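Fucolectin-related protein (Streptococcus pneumoniae, PDB 2WMF) hydrolyses host carbohydrate antigens, probably of the blood-group type, as the catalytic module of a family 98 glycoside hydrolase. Local coordinates at residues F339-G342 with E343-S347; K394-T397 with K398-E402; S404-V407 with N408-S412. All coordinates share one frame; numbering follows the deposited sequence.

Interaction 1 of 3, residues F339-G342 with E343-S347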
ATOM      1  N   PHE A 339       9.428   5.795  19.210  1.00 10.25           N
ATOM      2  CA  PHE A 339      10.717   5.165  19.455  1.00  9.52           C
ATOM      3  C   PHE A 339      11.760   5.944  18.666  1.00 10.00           C
ATOM      4  O   PHE A 339      11.683   6.028  17.423  1.00 10.29           O
ATOM      5  CB  PHE A 339      10.729   3.708  19.039  1.00  9.88           C
ATOM      6  CG  PHE A 339      12.035   3.004  19.371  1.00  9.70           C
ATOM      7  CD1 PHE A 339      12.198   2.322  20.576  1.00 11.95           C
ATOM      8  CD2 PHE A 339      13.113   3.090  18.515  1.00 11.43           C
ATOM      9  CE1 PHE A 339      13.391   1.713  20.888  1.00 12.81           C
ATOM     10  CE2 PHE A 339      14.325   2.501  18.827  1.00 10.60           C
ATOM     11  CZ  PHE A 339      14.461   1.813  20.010  1.00 10.20           C
ATOM     12  N   TRP A 340      12.729   6.498  19.390  1.00 10.15           N
ATOM     13  CA  TRP A 340      13.866   7.215  18.808  1.00 10.06           C
ATOM     14  C   TRP A 340      15.098   6.330  18.756  1.00 10.28           C
ATOM     15  O   TRP A 340      15.480   5.715  19.779  1.00 11.05           O
ATOM     16  CB  TRP A 340      14.200   8.453  19.653  1.00 10.62           C
ATOM     17  CG  TRP A 340      15.305   9.311  19.098  1.00 11.58           C
ATOM     18  CD1 TRP A 340      15.470   9.707  17.811  1.00 11.50           C
ATOM     19  CD2 TRP A 340      16.337   9.942  19.851  1.00 12.65           C
ATOM     20  NE1 TRP A 340      16.573  10.527  17.697  1.00 11.67           N
ATOM     21  CE2 TRP A 340      17.131  10.677  18.940  1.00 11.36           C
ATOM     22  CE3 TRP A 340      16.718   9.899  21.199  1.00 14.38           C
ATOM     23  CZ2 TRP A 340      18.258  11.396  19.341  1.00 12.23           C
ATOM     24  CZ3 TRP A 340      17.858  10.627  21.598  1.00 14.54           C
ATOM     25  CH2 TRP A 340      18.615  11.341  20.659  1.00 14.37           C
ATOM     26  N   ASN A 341      15.675   6.283  17.566  1.00 10.23           N
ATOM     27  CA  ASN A 341      16.871   5.489  17.269  1.00 10.68           C
ATOM     28  C   ASN A 341      18.145   6.092  17.837  1.00 11.87           C
ATOM     29  O   ASN A 341      19.226   5.585  17.561  1.00 14.69           O
ATOM     30  CB  ASN A 341      17.087   5.336  15.766  1.00 10.14           C
ATOM     31  CG  ASN A 341      16.413   4.140  15.163  1.00  9.87           C
ATOM     32  OD1 ASN A 341      15.719   3.367  15.833  1.00  9.79           O
ATOM     33  ND2 ASN A 341      16.663   3.960  13.875  1.00  8.62           N
ATOM     34  N   GLY A 342      18.058   7.137  18.650  1.00 13.03           N
ATOM     35  CA  GLY A 342      19.263   7.851  19.145  1.00 14.35           C
ATOM     36  C   GLY A 342      20.153   7.161  20.167  1.00 15.05           C
ATOM     37  O   GLY A 342      21.284   7.605  20.346  1.00 17.34           O
ATOM     38  N   GLU A 343      19.665   6.125  20.843  1.00 14.73           N
ATOM     39  CA  GLU A 343      20.456   5.363  21.844  1.00 16.06           C
ATOM     40  C   GLU A 343      20.408   3.862  21.515  1.00 15.56           C
ATOM     41  O   GLU A 343      20.255   3.017  22.416  1.00 17.50           O
ATOM     42  CB  GLU A 343      19.971   5.637  23.285  1.00 16.93           C
ATOM     43  CG  GLU A 343      19.981   7.104  23.625  1.00 19.09           C
ATOM     44  CD  GLU A 343      19.322   7.503  24.936  1.00 22.36           C
ATOM     45  OE1 GLU A 343      18.905   6.660  25.767  1.00 27.96           O
ATOM     46  OE2 GLU A 343      19.197   8.741  25.094  1.00 30.59           O
ATOM     47  N   GLY A 344      20.498   3.558  20.221  1.00 15.33           N
ATOM     48  CA  GLY A 344      20.378   2.204  19.715  1.00 13.99           C
ATOM     49  C   GLY A 344      19.186   2.108  18.795  1.00 13.14           C
ATOM     50  O   GLY A 344      18.161   2.699  19.084  1.00 13.61           O
ATOM     51  N   ARG A 345      19.300   1.336  17.720  1.00 12.04           N
ATOM     52  CA  ARG A 345      18.378   1.428  16.590  1.00 11.71           C
ATOM     53  C   ARG A 345      17.372   0.287  16.575  1.00 11.25           C
ATOM     54  O   ARG A 345      17.630  -0.816  17.079  1.00 10.81           O
ATOM     55  CB  ARG A 345      19.133   1.482  15.261  1.00 11.38           C
ATOM     56  CG  ARG A 345      20.084   2.665  15.181  1.00 11.84           C
ATOM     57  CD  ARG A 345      21.297   2.461  14.298  1.00 10.22           C
ATOM     58  NE  ARG A 345      22.197   3.584  14.522  1.00  9.68           N
ATOM     59  CZ  ARG A 345      23.018   3.722  15.568  1.00 11.41           C
ATOM     60  NH1 ARG A 345      23.137   2.749  16.472  1.00 11.33           N
ATOM     61  NH2 ARG A 345      23.697   4.847  15.732  1.00 11.79           N
ATOM     62  N   ILE A 346      16.210   0.570  16.006  1.00 11.49           N
ATOM     63  CA  ILE A 346      15.140  -0.433  15.914  1.00 11.67           C
ATOM     64  C   ILE A 346      15.613  -1.683  15.119  1.00 11.72           C
ATOM     65  O   ILE A 346      15.134  -2.806  15.363  1.00 10.56           O
ATOM     66  CB  ILE A 346      13.833   0.181  15.323  1.00 11.28           C
ATOM     67  CG1 ILE A 346      12.652  -0.758  15.597  1.00 14.22           C
ATOM     68  CG2 ILE A 346      13.958   0.515  13.805  1.00 12.12           C
ATOM     69  CD1 ILE A 346      12.297  -0.865  17.044  1.00 12.86           C
ATOM     70  N   SER A 347      16.583  -1.505  14.216  1.00 11.52           N
ATOM     71  CA  SER A 347      17.185  -2.675  13.483  1.00 12.00           C
ATOM     72  C   SER A 347      17.851  -3.684  14.407  1.00 13.02           C
ATOM     73  O   SER A 347      18.108  -4.825  14.002  1.00 12.05           O
ATOM     74  CB  SER A 347      18.220  -2.200  12.451  1.00 12.28           C
ATOM     75  OG  SER A 347      19.166  -1.356  13.048  1.00 10.40           O
TER
HETATM   76  O   HOH W   1      17.344   4.293  20.964  1.00 11.71           O
HETATM   77  O   HOH W   2      21.631   5.152  18.320  1.00 28.46           O
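Asn341 and Ile346 are joined across the bend by one hydrogen bond, from Ile346 N to Asn341 OD1 (2.8 Å). The bond is moderately bent, 152° at the hydrogen, and the donor stands 44° out of the amide carbonyl plane. OD1 also lies in plane at the edge of the Phe339 ring. Over one face of that ring sits the tip of Ile346, its CD1 4.2 Å above the ring plane and over its centre; the ring is turned toward this segment with CG anti to the Phe339 nitrogen (chi1 -176°). The Arg345 and Asn341 side chains cross at about a right angle, with Arg345 CB 3.8 Å from Asn341 ND2.

This cluster forms where strand 337-340, the central member of a three-stranded parallel sheet, ends and the chain swings into the 3-10 turn starting at Ile346. Two glycines shape the bend. Gly342 places its CA 3.4 Å above the Trp340 ring, and Gly344 has a positive phi, a backbone state that residues with a side chain seldom adopt. Two waters bridge the backbone of the turn. The first donates to Trp340 O and to Gly344 O, and accepts from Glu343 N at 3.0 Å; the second donates to Asn341 O and accepts a hydrogen bond from Gly344 N at 2.7 Å.

Further out, Glu188 on helix 184-192 of the (beta/alpha)8 barrel accepts from Asn341 ND2 through OE2 and is hydrogen-bonded through OE1 to Ser347 OG, which fixes the rotation of the amide and ties the bend to the barrel. Arg345 NE forms a salt bridge with Glu379, while Glu343, its chain extended beyond CG, directs OE1 to Thr397 OG1.

Interaction 2 of 3, residues K394-T397 with K398-E402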
ATOM      1  N   LYS A 394       5.648  10.243  24.903  1.00 14.11           N
ATOM      2  CA  LYS A 394       6.810   9.670  25.554  1.00 13.89           C
ATOM      3  C   LYS A 394       7.830   9.328  24.499  1.00 12.51           C
ATOM      4  O   LYS A 394       7.480   8.753  23.453  1.00 12.27           O
ATOM      5  CB  LYS A 394       6.444   8.401  26.312  1.00 13.71           C
ATOM      6  CG  LYS A 394       7.658   7.578  26.796  1.00 18.02           C
ATOM      7  CD  LYS A 394       8.315   8.184  28.042  1.00 20.63           C
ATOM      8  CE  LYS A 394       9.274   7.179  28.701  1.00 21.61           C
ATOM      9  NZ  LYS A 394       9.819   7.743  29.976  1.00 24.72           N
ATOM     10  N   ILE A 395       9.082   9.701  24.737  1.00 12.87           N
ATOM     11  CA  ILE A 395      10.166   9.292  23.841  1.00 13.15           C
ATOM     12  C   ILE A 395      10.839   8.012  24.403  1.00 13.12           C
ATOM     13  O   ILE A 395      11.514   8.025  25.443  1.00 14.29           O
ATOM     14  CB  ILE A 395      11.190  10.423  23.610  1.00 13.58           C
ATOM     15  CG1 ILE A 395      10.494  11.706  23.143  1.00 14.55           C
ATOM     16  CG2 ILE A 395      12.305   9.987  22.605  1.00 13.49           C
ATOM     17  CD1 ILE A 395      11.431  12.875  23.044  1.00 14.85           C
ATOM     18  N   LEU A 396      10.605   6.892  23.740  1.00 11.33           N
ATOM     19  CA  LEU A 396      11.259   5.611  24.113  1.00 12.73           C
ATOM     20  C   LEU A 396      12.564   5.500  23.349  1.00 12.80           C
ATOM     21  O   LEU A 396      12.645   5.934  22.212  1.00 12.43           O
ATOM     22  CB  LEU A 396      10.367   4.401  23.789  1.00 13.03           C
ATOM     23  CG  LEU A 396       9.150   4.233  24.700  1.00 16.05           C
ATOM     24  CD1 LEU A 396       8.206   3.174  24.150  1.00 19.03           C
ATOM     25  CD2 LEU A 396       9.595   3.918  26.133  1.00 17.71           C
ATOM     26  N   THR A 397      13.581   4.952  23.989  1.00 12.70           N
ATOM     27  CA  THR A 397      14.823   4.605  23.313  1.00 13.33           C
ATOM     28  C   THR A 397      15.174   3.165  23.715  1.00 13.53           C
ATOM     29  O   THR A 397      14.488   2.549  24.549  1.00 15.08           O
ATOM     30  CB  THR A 397      15.982   5.536  23.720  1.00 12.78           C
ATOM     31  OG1 THR A 397      16.403   5.239  25.059  1.00 14.91           O
ATOM     32  CG2 THR A 397      15.623   7.025  23.577  1.00 12.65           C
ATOM     33  N   LYS A 398      16.205   2.603  23.094  1.00 14.73           N
ATOM     34  CA  LYS A 398      16.560   1.233  23.355  1.00 15.90           C
ATOM     35  C   LYS A 398      16.970   1.050  24.809  1.00 16.59           C
ATOM     36  O   LYS A 398      16.803  -0.034  25.332  1.00 18.40           O
ATOM     37  CB  LYS A 398      17.699   0.786  22.460  1.00 15.46           C
ATOM     38  CG  LYS A 398      18.005  -0.751  22.566  1.00 16.92           C
ATOM     39  CD  LYS A 398      18.981  -1.217  21.508  1.00 16.78           C
ATOM     40  CE  LYS A 398      19.485  -2.605  21.851  1.00 18.32           C
ATOM     41  NZ  LYS A 398      20.318  -3.080  20.791  1.00 19.60           N
ATOM     42  N   ASN A 399      17.429   2.118  25.444  1.00 17.25           N
ATOM     43  CA  ASN A 399      17.856   2.114  26.856  1.00 18.22           C
ATOM     44  C   ASN A 399      16.775   2.546  27.859  1.00 18.00           C
ATOM     45  O   ASN A 399      17.021   2.664  29.073  1.00 18.22           O
ATOM     46  CB  ASN A 399      19.074   3.023  26.977  1.00 19.95           C
ATOM     47  CG  ASN A 399      20.325   2.417  26.314  1.00 23.40           C
ATOM     48  OD1 ASN A 399      20.374   1.211  26.006  1.00 27.52           O
ATOM     49  ND2 ASN A 399      21.330   3.255  26.082  1.00 27.01           N
ATOM     50  N   SER A 400      15.562   2.707  27.373  1.00 16.44           N
ATOM     51  CA  SER A 400      14.447   3.032  28.256  1.00 16.39           C
ATOM     52  C   SER A 400      14.163   1.911  29.254  1.00 16.30           C
ATOM     53  O   SER A 400      13.898   0.778  28.854  1.00 15.37           O
ATOM     54  CB  SER A 400      13.176   3.333  27.456  1.00 15.55           C
ATOM     55  OG  SER A 400      13.284   4.609  26.850  1.00 15.81           O
ATOM     56  N   GLU A 401      14.167   2.251  30.542  1.00 16.84           N
ATOM     57  CA  GLU A 401      13.848   1.269  31.601  1.00 19.01           C
ATOM     58  C   GLU A 401      12.508   0.590  31.365  1.00 18.75           C
ATOM     59  O   GLU A 401      12.323  -0.582  31.694  1.00 19.89           O
ATOM     60  CB  GLU A 401      13.828   1.953  32.974  1.00 20.00           C
ATOM     61  CG  GLU A 401      15.198   2.315  33.477  1.00 25.85           C
ATOM     62  CD  GLU A 401      15.880   1.163  34.194  1.00 32.80           C
ATOM     63  OE1 GLU A 401      16.015   1.235  35.438  1.00 36.76           O
ATOM     64  OE2 GLU A 401      16.271   0.174  33.517  1.00 37.87           O
ATOM     65  N   GLU A 402      11.577   1.344  30.789  1.00 19.29           N
ATOM     66  CA  GLU A 402      10.181   0.896  30.601  1.00 19.98           C
ATOM     67  C   GLU A 402      10.046  -0.325  29.703  1.00 20.49           C
ATOM     68  O   GLU A 402       9.074  -1.078  29.822  1.00 21.56           O
ATOM     69  CB  GLU A 402       9.312   2.026  30.046  1.00 19.19           C
ATOM     70  CG  GLU A 402       9.095   3.176  31.019  1.00 19.67           C
ATOM     71  CD  GLU A 402      10.171   4.246  30.980  1.00 19.60           C
ATOM     72  OE1 GLU A 402      11.236   4.060  30.347  1.00 17.72           O
ATOM     73  OE2 GLU A 402       9.955   5.305  31.627  1.00 22.25           O
TER
HETATM   74  O   HOH W   3      12.483   6.034  29.011  1.00 25.92           O
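Thr397 and Ser400 begin and end a type I beta turn following strand 394-396, closed by Ser400 N donating to Thr397 O (3.0 Å). The donor stands well above the carbonyl plane, 66° out of it. A second bond runs the other way: Thr397 N gives an almost straight hydrogen bond, 174° at the hydrogen, to Ser400 OG at 2.9 Å. The serine oxygen reaches that nitrogen by lying anti to its own carbonyl carbon (chi1 -74°). Together the two bonds clasp the turn from both ends. Thr397 OG1 adds a weak bond from Asn399 N at 3.3 Å, its stronger partner being Glu343.

Beyond the turn, Lys394 and Glu402 come from opposite directions to form a salt bridge, NZ to OE2 at 2.9 Å, with the ammonium above the carboxylate plane. One water links the salt bridge to the turn: it donates to Glu402 OE1, bonds Ser400 OG at 2.7 Å and weakly accepts from Lys394 NZ.

The strand pairs with 337-340 at the sheet edge; Ile395 packs on helix 383-389, whereas Lys394, Leu396 and Glu402 meet helix 406-413.

Interaction 3 of 3, residues S404-V407 with N408-S412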
ATOM      1  N   SER A 404      11.509  -2.991  29.857  1.00 23.65           N
ATOM      2  CA  SER A 404      11.576  -4.223  30.626  1.00 24.47           C
ATOM      3  C   SER A 404      10.165  -4.804  30.739  1.00 24.45           C
ATOM      4  O   SER A 404      10.008  -6.031  30.821  1.00 25.29           O
ATOM      5  CB  SER A 404      12.181  -3.992  32.016  1.00 25.30           C
ATOM      6  OG  SER A 404      11.297  -3.234  32.849  1.00 28.55           O
ATOM      7  N   SER A 405       9.143  -3.938  30.740  1.00 23.81           N
ATOM      8  CA  SER A 405       7.767  -4.387  30.563  1.00 22.72           C
ATOM      9  C   SER A 405       7.086  -3.530  29.478  1.00 20.66           C
ATOM     10  O   SER A 405       6.179  -2.736  29.706  1.00 18.80           O
ATOM     11  CB  SER A 405       7.006  -4.338  31.867  1.00 24.26           C
ATOM     12  OG  SER A 405       6.927  -3.001  32.288  1.00 29.76           O
ATOM     13  N   LYS A 406       7.554  -3.778  28.280  1.00 19.36           N
ATOM     14  CA  LYS A 406       7.203  -3.002  27.102  1.00 18.52           C
ATOM     15  C   LYS A 406       5.679  -2.920  26.889  1.00 17.54           C
ATOM     16  O   LYS A 406       5.112  -1.829  26.691  1.00 16.18           O
ATOM     17  CB  LYS A 406       7.869  -3.679  25.902  1.00 19.33           C
ATOM     18  CG  LYS A 406       7.439  -3.169  24.559  1.00 18.32           C
ATOM     19  CD  LYS A 406       8.034  -3.992  23.428  1.00 18.16           C
ATOM     20  CE  LYS A 406       7.320  -5.358  23.324  1.00 18.02           C
ATOM     21  NZ  LYS A 406       7.927  -6.297  22.339  1.00 17.77           N
ATOM     22  N   VAL A 407       5.017  -4.076  26.897  1.00 16.54           N
ATOM     23  CA  VAL A 407       3.587  -4.104  26.589  1.00 16.43           C
ATOM     24  C   VAL A 407       2.766  -3.407  27.673  1.00 16.12           C
ATOM     25  O   VAL A 407       1.874  -2.594  27.385  1.00 14.62           O
ATOM     26  CB  VAL A 407       3.086  -5.560  26.315  1.00 15.93           C
ATOM     27  CG1 VAL A 407       1.566  -5.599  26.202  1.00 16.68           C
ATOM     28  CG2 VAL A 407       3.756  -6.105  25.069  1.00 16.96           C
ATOM     29  N   ASN A 408       3.055  -3.712  28.938  1.00 15.90           N
ATOM     30  CA  ASN A 408       2.343  -3.047  30.029  1.00 16.19           C
ATOM     31  C   ASN A 408       2.535  -1.522  29.963  1.00 15.40           C
ATOM     32  O   ASN A 408       1.600  -0.754  30.186  1.00 15.57           O
ATOM     33  CB  ASN A 408       2.815  -3.590  31.382  1.00 17.34           C
ATOM     34  CG  ASN A 408       2.298  -5.003  31.660  1.00 19.92           C
ATOM     35  OD1 ASN A 408       1.355  -5.484  31.008  1.00 24.11           O
ATOM     36  ND2 ASN A 408       2.925  -5.681  32.625  1.00 25.62           N
ATOM     37  N   TYR A 409       3.760  -1.083  29.671  1.00 14.33           N
ATOM     38  CA  TYR A 409       4.025   0.353  29.610  1.00 14.29           C
ATOM     39  C   TYR A 409       3.258   1.030  28.475  1.00 13.53           C
ATOM     40  O   TYR A 409       2.563   2.021  28.671  1.00 12.93           O
ATOM     41  CB  TYR A 409       5.515   0.662  29.482  1.00 15.14           C
ATOM     42  CG  TYR A 409       5.718   2.152  29.449  1.00 15.14           C
ATOM     43  CD1 TYR A 409       5.445   2.925  30.572  1.00 16.02           C
ATOM     44  CD2 TYR A 409       6.094   2.798  28.274  1.00 15.47           C
ATOM     45  CE1 TYR A 409       5.576   4.276  30.551  1.00 15.47           C
ATOM     46  CE2 TYR A 409       6.242   4.168  28.222  1.00 16.14           C
ATOM     47  CZ  TYR A 409       5.983   4.920  29.365  1.00 16.24           C
ATOM     48  OH  TYR A 409       6.094   6.298  29.293  1.00 18.88           O
ATOM     49  N   LEU A 410       3.371   0.498  27.271  1.00 12.89           N
ATOM     50  CA  LEU A 410       2.621   1.089  26.149  1.00 12.48           C
ATOM     51  C   LEU A 410       1.116   1.008  26.398  1.00 11.50           C
ATOM     52  O   LEU A 410       0.383   1.935  26.061  1.00 11.79           O
ATOM     53  CB  LEU A 410       3.043   0.431  24.837  1.00 12.80           C
ATOM     54  CG  LEU A 410       4.423   0.975  24.364  1.00 13.07           C
ATOM     55  CD1 LEU A 410       5.047   0.101  23.271  1.00 15.54           C
ATOM     56  CD2 LEU A 410       4.306   2.465  23.934  1.00 15.81           C
ATOM     57  N   ASN A 411       0.624  -0.072  27.007  1.00 11.18           N
ATOM     58  CA  ASN A 411      -0.770  -0.142  27.369  1.00 11.53           C
ATOM     59  C   ASN A 411      -1.226   0.924  28.359  1.00 11.49           C
ATOM     60  O   ASN A 411      -2.415   1.227  28.434  1.00 12.05           O
ATOM     61  CB  ASN A 411      -1.100  -1.535  27.907  1.00 12.47           C
ATOM     62  CG  ASN A 411      -1.160  -2.569  26.779  1.00 12.68           C
ATOM     63  OD1 ASN A 411      -1.000  -2.208  25.601  1.00 13.46           O
ATOM     64  ND2 ASN A 411      -1.412  -3.830  27.117  1.00 13.70           N
ATOM     65  N   SER A 412      -0.283   1.440  29.153  1.00 12.11           N
ATOM     66  CA  SER A 412      -0.606   2.525  30.084  1.00 12.61           C
ATOM     67  C   SER A 412      -0.814   3.877  29.370  1.00 13.18           C
ATOM     68  O   SER A 412      -1.373   4.808  29.950  1.00 14.68           O
ATOM     69  CB  SER A 412       0.448   2.655  31.197  1.00 12.64           C
ATOM     70  OG  SER A 412       1.613   3.331  30.786  1.00 13.28           O
TER
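Val407 and Asn411, one helical turn apart, lie side by side and point the same way, with Val407 CG1 3.6 Å from Asn411 ND2. The asparagine bends back over the preceding turn, its CG 3.1 Å from Val407 O, which also accepts the backbone bond from Asn411 N (2.8 Å). Its amide oxygen, OD1, is hydrogen-bonded to Tyr371 OH.

On another side of the helix, Leu410 CD1 comes within 4.3 Å of Lys406 CG; the lysine sends its NZ on to the carbonyl oxygens of Phe352 and Gln354. Tyr409 keeps only its CB near the preceding turn, 3.5 Å from Ser405 O, because CG is anti to the backbone nitrogen (chi1 -179°) and the ring leads away. Tyr409 O in turn is gripped twice by Ser412: OG donates at 2.7 Å, in the carbonyl plane on a lone pair, and the serine N binds at 2.9 Å.

Ser405 occupies the N-cap position without a capping bond from its side chain. Helix 406-413 lies against strand 394-396, Tyr409 packing on Lys394 and Leu396, and Leu410 on Leu396, with Leu356 and Tyr371 of nearby loops beside Leu410.

The three contacts follow in series along the chain, all within the family 98 C-terminal range and on the same side of the chain's centre. Interactions 1 and 2, with centres about 9 Å apart, sit at the ends of neighbouring parallel strands, 337-340 and 394-396, and are joined directly by the backbone hydrogen bond from Trp340 N to Leu396 O (2.9 Å). Interaction 3 lies on the next helix, 406-413, about 11 Å from interaction 2 between centres, and about 17 Å from interaction 1, which it does not touch. Interaction 2 therefore bridges the other two, linking the barrel-facing bend to the helix through the small sheet.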